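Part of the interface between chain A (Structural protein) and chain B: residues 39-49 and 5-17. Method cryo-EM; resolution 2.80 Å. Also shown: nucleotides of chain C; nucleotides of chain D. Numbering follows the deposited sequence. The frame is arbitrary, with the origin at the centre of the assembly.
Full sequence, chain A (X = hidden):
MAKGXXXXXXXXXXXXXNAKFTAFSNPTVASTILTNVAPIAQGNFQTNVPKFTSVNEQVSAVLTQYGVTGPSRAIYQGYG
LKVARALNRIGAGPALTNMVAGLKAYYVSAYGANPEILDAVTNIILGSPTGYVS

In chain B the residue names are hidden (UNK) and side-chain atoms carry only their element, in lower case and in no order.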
# COMPACT_ATOMS: atom_id res chain seq x y z
N PRO A 39 -58.37 12.85 17.25
CA PRO A 39 -59.16 12.53 18.46
C PRO A 39 -60.43 13.35 18.61
O PRO A 39 -61.45 12.82 19.07
CB PRO A 39 -58.17 12.80 19.60
CG PRO A 39 -57.17 13.71 19.03
CD PRO A 39 -57.02 13.31 17.62
N ILE A 40 -60.41 14.62 18.22
CA ILE A 40 -61.61 15.45 18.33
C ILE A 40 -62.67 14.99 17.33
O ILE A 40 -63.86 14.96 17.64
CB ILE A 40 -61.25 16.93 18.13
CG1 ILE A 40 -60.11 17.33 19.06
CG2 ILE A 40 -62.46 17.81 18.36
CD1 ILE A 40 -58.75 17.32 18.42
N ALA A 41 -62.24 14.61 16.13
CA ALA A 41 -63.18 14.09 15.14
C ALA A 41 -63.78 12.77 15.58
O ALA A 41 -64.98 12.53 15.39
CB ALA A 41 -62.47 13.93 13.79
N GLN A 42 -62.96 11.90 16.18
CA GLN A 42 -63.47 10.66 16.75
C GLN A 42 -64.52 10.93 17.82
O GLN A 42 -65.58 10.29 17.83
CB GLN A 42 -62.33 9.85 17.35
CG GLN A 42 -61.40 9.24 16.34
CD GLN A 42 -60.15 8.68 16.98
OE1 GLN A 42 -60.04 8.62 18.19
NE2 GLN A 42 -59.20 8.28 16.15
N GLY A 43 -64.25 11.88 18.72
CA GLY A 43 -65.22 12.21 19.75
C GLY A 43 -66.50 12.79 19.19
O GLY A 43 -67.59 12.51 19.70
N ASN A 44 -66.40 13.62 18.15
CA ASN A 44 -67.60 14.20 17.56
C ASN A 44 -68.45 13.14 16.88
O ASN A 44 -69.68 13.13 17.01
CB ASN A 44 -67.21 15.30 16.57
CG ASN A 44 -66.78 16.57 17.25
OD1 ASN A 44 -67.25 16.88 18.34
ND2 ASN A 44 -65.90 17.31 16.61
N PHE A 45 -67.81 12.23 16.14
CA PHE A 45 -68.51 11.08 15.58
C PHE A 45 -69.22 10.29 16.68
O PHE A 45 -70.43 10.05 16.60
CB PHE A 45 -67.52 10.20 14.82
CG PHE A 45 -68.15 9.36 13.75
CD1 PHE A 45 -68.36 9.87 12.49
CD2 PHE A 45 -68.51 8.05 14.00
CE1 PHE A 45 -68.94 9.10 11.50
CE2 PHE A 45 -69.07 7.27 13.01
CZ PHE A 45 -69.29 7.80 11.77
N GLN A 46 -68.48 9.91 17.72
CA GLN A 46 -69.05 9.10 18.80
C GLN A 46 -70.19 9.82 19.50
O GLN A 46 -71.11 9.17 20.02
CB GLN A 46 -67.98 8.73 19.81
CG GLN A 46 -66.92 7.80 19.29
CD GLN A 46 -65.72 7.74 20.21
OE1 GLN A 46 -65.76 8.24 21.33
NE2 GLN A 46 -64.65 7.12 19.74
N THR A 47 -70.15 11.15 19.56
CA THR A 47 -71.21 11.89 20.23
C THR A 47 -72.47 11.97 19.37
O THR A 47 -73.58 11.86 19.89
CB THR A 47 -70.72 13.29 20.59
OG1 THR A 47 -69.59 13.18 21.46
CG2 THR A 47 -71.80 14.08 21.29
N ASN A 48 -72.32 12.16 18.06
CA ASN A 48 -73.48 12.52 17.25
C ASN A 48 -74.10 11.36 16.48
O ASN A 48 -75.32 11.32 16.36
CB ASN A 48 -73.10 13.62 16.26
CG ASN A 48 -72.74 14.91 16.95
OD1 ASN A 48 -73.61 15.62 17.44
ND2 ASN A 48 -71.46 15.21 17.01
N VAL A 49 -73.31 10.42 15.97
CA VAL A 49 -73.82 9.44 15.00
C VAL A 49 -74.80 8.42 15.57
O VAL A 49 -75.73 8.01 14.85
CB VAL A 49 -72.64 8.75 14.31
CG1 VAL A 49 -73.11 7.66 13.37
CG2 VAL A 49 -71.83 9.77 13.55
N UNK B 5 -73.86 22.15 11.89
CA UNK B 5 -75.08 21.36 11.97
C UNK B 5 -75.31 20.72 13.32
O UNK B 5 -76.46 20.43 13.67
n UNK B 5 -76.40 18.27 6.47
c UNK B 5 -75.11 20.88 9.49
c UNK B 5 -75.18 19.81 8.45
c UNK B 5 -75.06 20.30 10.87
n UNK B 5 -76.58 20.09 5.09
c UNK B 5 -76.20 19.56 6.24
n UNK B 5 -75.63 20.31 7.16
N UNK B 6 -74.26 20.48 14.08
CA UNK B 6 -74.37 19.94 15.43
C UNK B 6 -73.86 20.95 16.44
O UNK B 6 -72.92 21.70 16.16
c UNK B 6 -73.59 18.64 15.58
o UNK B 6 -72.19 18.90 15.44
c UNK B 6 -74.00 17.64 14.51
N UNK B 7 -74.46 21.02 17.63
CA UNK B 7 -73.98 21.96 18.65
C UNK B 7 -72.64 21.52 19.23
O UNK B 7 -72.46 20.35 19.57
c UNK B 7 -75.09 21.96 19.70
c UNK B 7 -75.73 20.39 18.02
c UNK B 7 -75.83 20.71 19.47
N UNK B 8 -71.72 22.47 19.35
CA UNK B 8 -70.40 22.23 19.91
C UNK B 8 -70.27 22.97 21.23
O UNK B 8 -70.59 24.15 21.32
n UNK B 8 -68.27 20.42 16.17
c UNK B 8 -68.73 19.54 15.29
n UNK B 8 -69.81 18.84 15.57
n UNK B 8 -68.11 19.36 14.14
c UNK B 8 -69.43 22.10 17.54
c UNK B 8 -69.30 22.67 18.94
c UNK B 8 -68.88 20.70 17.46
N UNK B 9 -69.80 22.26 22.26
CA UNK B 9 -69.63 22.83 23.59
C UNK B 9 -68.23 23.42 23.72
O UNK B 9 -67.43 23.38 22.79
c UNK B 9 -69.89 21.76 24.64
o UNK B 9 -69.12 20.61 24.40
N UNK B 10 -67.92 23.99 24.89
CA UNK B 10 -66.61 24.60 25.07
C UNK B 10 -65.49 23.58 24.94
O UNK B 10 -64.41 23.91 24.44
c UNK B 10 -63.10 25.44 28.01
c UNK B 10 -66.51 25.32 26.42
c UNK B 10 -64.39 25.06 27.72
c UNK B 10 -64.51 26.78 26.09
c UNK B 10 -63.22 27.15 26.39
c UNK B 10 -62.51 26.48 27.35
c UNK B 10 -65.11 25.74 26.76
N UNK B 11 -65.72 22.35 25.38
CA UNK B 11 -64.68 21.33 25.29
C UNK B 11 -64.36 20.99 23.84
O UNK B 11 -63.19 20.89 23.47
o UNK B 11 -65.27 20.36 27.41
c UNK B 11 -65.11 20.08 26.04
N UNK B 12 -65.40 20.81 23.01
CA UNK B 12 -65.17 20.47 21.61
C UNK B 12 -64.58 21.65 20.85
O UNK B 12 -63.66 21.47 20.04
o UNK B 12 -69.56 19.23 21.66
n UNK B 12 -68.67 17.81 20.19
c UNK B 12 -67.20 18.94 21.72
c UNK B 12 -66.48 20.03 20.97
c UNK B 12 -68.58 18.68 21.18
N UNK B 13 -65.10 22.85 21.09
CA UNK B 13 -64.54 24.05 20.47
C UNK B 13 -63.07 24.21 20.83
O UNK B 13 -62.23 24.46 19.96
n UNK B 13 -68.85 29.07 20.62
n UNK B 13 -70.71 27.80 21.02
c UNK B 13 -66.71 25.38 20.35
c UNK B 13 -67.24 26.78 20.51
c UNK B 13 -69.41 27.89 20.80
n UNK B 13 -68.67 26.79 20.75
c UNK B 13 -65.32 25.28 20.90
N UNK B 14 -62.74 24.08 22.11
CA UNK B 14 -61.37 24.25 22.55
C UNK B 14 -60.47 23.15 22.00
O UNK B 14 -59.34 23.42 21.60
c UNK B 14 -57.85 25.64 24.91
c UNK B 14 -59.14 25.55 24.45
c UNK B 14 -59.88 24.39 24.60
c UNK B 14 -59.28 23.31 25.21
c UNK B 14 -57.99 23.39 25.67
o UNK B 14 -55.99 24.62 25.98
c UNK B 14 -57.28 24.55 25.52
c UNK B 14 -61.30 24.30 24.07
N UNK B 15 -60.97 21.91 21.96
CA UNK B 15 -60.18 20.83 21.40
C UNK B 15 -59.84 21.05 19.94
O UNK B 15 -58.68 20.93 19.53
N UNK B 16 -60.84 21.41 19.13
CA UNK B 16 -60.57 21.60 17.71
C UNK B 16 -59.72 22.84 17.47
O UNK B 16 -58.80 22.81 16.64
n UNK B 16 -63.93 20.93 12.50
c UNK B 16 -62.67 20.91 13.26
c UNK B 16 -62.93 21.13 14.72
c UNK B 16 -61.67 21.47 15.45
c UNK B 16 -61.88 21.67 16.93
N UNK B 17 -59.99 23.93 18.18
CA UNK B 17 -59.19 25.14 18.02
C UNK B 17 -57.74 24.89 18.40
O UNK B 17 -56.83 25.32 17.70
c UNK B 17 -59.78 26.28 18.85
c UNK B 17 -55.81 29.06 21.13
c UNK B 17 -56.30 29.69 20.03
c UNK B 17 -58.96 28.52 17.93
c UNK B 17 -57.87 27.84 19.75
c UNK B 17 -58.92 27.51 18.83
c UNK B 17 -56.32 27.84 21.56
c UNK B 17 -57.34 29.07 19.35
c UNK B 17 -57.35 27.22 20.89
n UNK B 17 -58.02 29.46 18.23
P DT C 141 -70.98 15.96 12.74
OP1 DT C 141 -70.75 16.48 14.09
OP2 DT C 141 -71.40 16.87 11.66
O5' DT C 141 -69.63 15.24 12.29
C5' DT C 141 -68.91 14.45 13.21
C4' DT C 141 -67.64 13.91 12.58
O4' DT C 141 -67.96 13.07 11.45
C3' DT C 141 -66.72 14.94 11.98
O3' DT C 141 -65.99 15.62 12.98
C2' DT C 141 -65.83 14.04 11.14
C1' DT C 141 -66.86 13.09 10.54
N1 DT C 141 -67.35 13.53 9.20
C2 DT C 141 -66.57 13.30 8.09
O2 DT C 141 -65.50 12.74 8.13
N3 DT C 141 -67.09 13.76 6.93
C4 DT C 141 -68.28 14.42 6.76
O4 DT C 141 -68.67 14.79 5.66
C5 DT C 141 -69.05 14.64 7.96
C7 DT C 141 -70.36 15.35 7.91
C6 DT C 141 -68.55 14.19 9.11
P DT D 152 -65.94 23.98 16.18
OP1 DT D 152 -66.00 22.63 16.76
OP2 DT D 152 -66.20 24.15 14.75
O5' DT D 152 -66.92 24.99 16.95
C5' DT D 152 -68.05 25.57 16.25
C4' DT D 152 -68.63 26.78 16.99
O4' DT D 152 -67.96 27.98 16.56
C3' DT D 152 -70.10 27.03 16.70
O3' DT D 152 -70.89 26.42 17.69
C2' DT D 152 -70.25 28.56 16.75
C1' DT D 152 -68.83 29.09 16.68
N1 DT D 152 -68.57 30.02 15.53
C2 DT D 152 -69.12 31.28 15.52
O2 DT D 152 -69.86 31.71 16.39
N3 DT D 152 -68.80 32.03 14.44
C4 DT D 152 -68.00 31.68 13.39
O4 DT D 152 -67.77 32.43 12.45
C5 DT D 152 -67.44 30.35 13.46
C7 DT D 152 -66.55 29.85 12.37
C6 DT D 152 -67.75 29.60 14.51
P DA D 151 -61.46 25.31 12.26
OP1 DA D 151 -61.36 23.85 12.19
OP2 DA D 151 -62.19 26.05 11.22
O5' DA D 151 -62.13 25.73 13.64
C5' DA D 151 -61.72 25.15 14.86
C4' DA D 151 -62.48 25.76 16.02
O4' DA D 151 -62.19 27.17 16.09
C3' DA D 151 -63.99 25.69 15.91
O3' DA D 151 -64.46 24.51 16.49
C2' DA D 151 -64.46 26.90 16.70
C1' DA D 151 -63.31 27.88 16.56
N9 DA D 151 -63.57 28.99 15.65
C8 DA D 151 -63.15 29.12 14.36
N7 DA D 151 -63.52 30.24 13.80
C5 DA D 151 -64.21 30.89 14.80
C6 DA D 151 -64.86 32.14 14.85
N6 DA D 151 -64.90 32.98 13.82
N1 DA D 151 -65.46 32.49 16.00
C2 DA D 151 -65.42 31.64 17.02
N3 DA D 151 -64.84 30.45 17.10
C4 DA D 151 -64.25 30.14 15.94

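Position 5 of chain B carries three carbons, a nitrogen, then a carbon bearing two more nitrogens, and it does not reach chain A: R5(B). At position 6 one carbon bears an oxygen and a carbon; its CB lies 3.5 Å from OD1 of N48(A). This is T6(B), small enough to sit close to the helix while its OG1 donates a hydrogen bond to OP1 of DT141, although OG1 is crowded in the model. Position 7 has three carbons closing a ring onto the backbone nitrogen, P7(B), near the edge of the contact.

Position 8 again has three carbons, a nitrogen, and a carbon with two nitrogens, and its terminal carbon lies 3.8 Å from ND2 of N44(A). It is R8(B). Its charge suits a site between two DNA strands: NE donates to OP1 of DT152 at 3.2 Å, and NH1 to OP1 of DT141 at 2.9 Å, though NH1 is also crowded in the model. N44(A) ND2 lies over one face of the guanidinium, leaving its edge to the phosphates.

One carbon and one oxygen at position 9 make S9(B), at the N-cap position but without a capping bond from its side chain. Position 10, a carbon and a six-carbon ring, is F10(B); position 11, a carbon and an oxygen, is S11(B). Neither touches chain A.

At position 12 three carbons end in one oxygen and one nitrogen, and that nitrogen lies 2.5 Å from OD1 of N44(A): Q12(B). Its amide serves both chains. NE2 donates to that OD1 in a short hydrogen bond, while OE1 accepts from N of S9(B) at 3.1 Å.

Position 13, three carbons, a nitrogen and a carbon with two nitrogens, points away from chain A; R13(B) packs on DT152. Position 14, a carbon and a six-carbon ring bearing an oxygen, is Y14(B), out of reach. Position 15 has no side-chain atoms, and its backbone O lies 3.8 Å from CD1 of I40(A): G15(B). An ideal CB would stand only 3.4 Å from CG1 of I40(A). Position 16 has four carbons in a row ending in nitrogen, and its CB is 4.2 Å from CG2 of I40(A): K16(B). The end of the side chain leads away from chain A, and its CE approaches OP1 of DA151 at 3.4 Å. At position 17 a carbon precedes fused rings of eight carbons and one nitrogen, W17(B), beside the DA151 sugar.

The two helices run roughly antiparallel. I40(A) packs against the glycine turn, N44(A) bonds the glutamine, and N48(A) meets the threonine, while basic side chains of chain B engage the DNA backbone alongside.

Chain B 5-17: RTPRSFSQRYGKW
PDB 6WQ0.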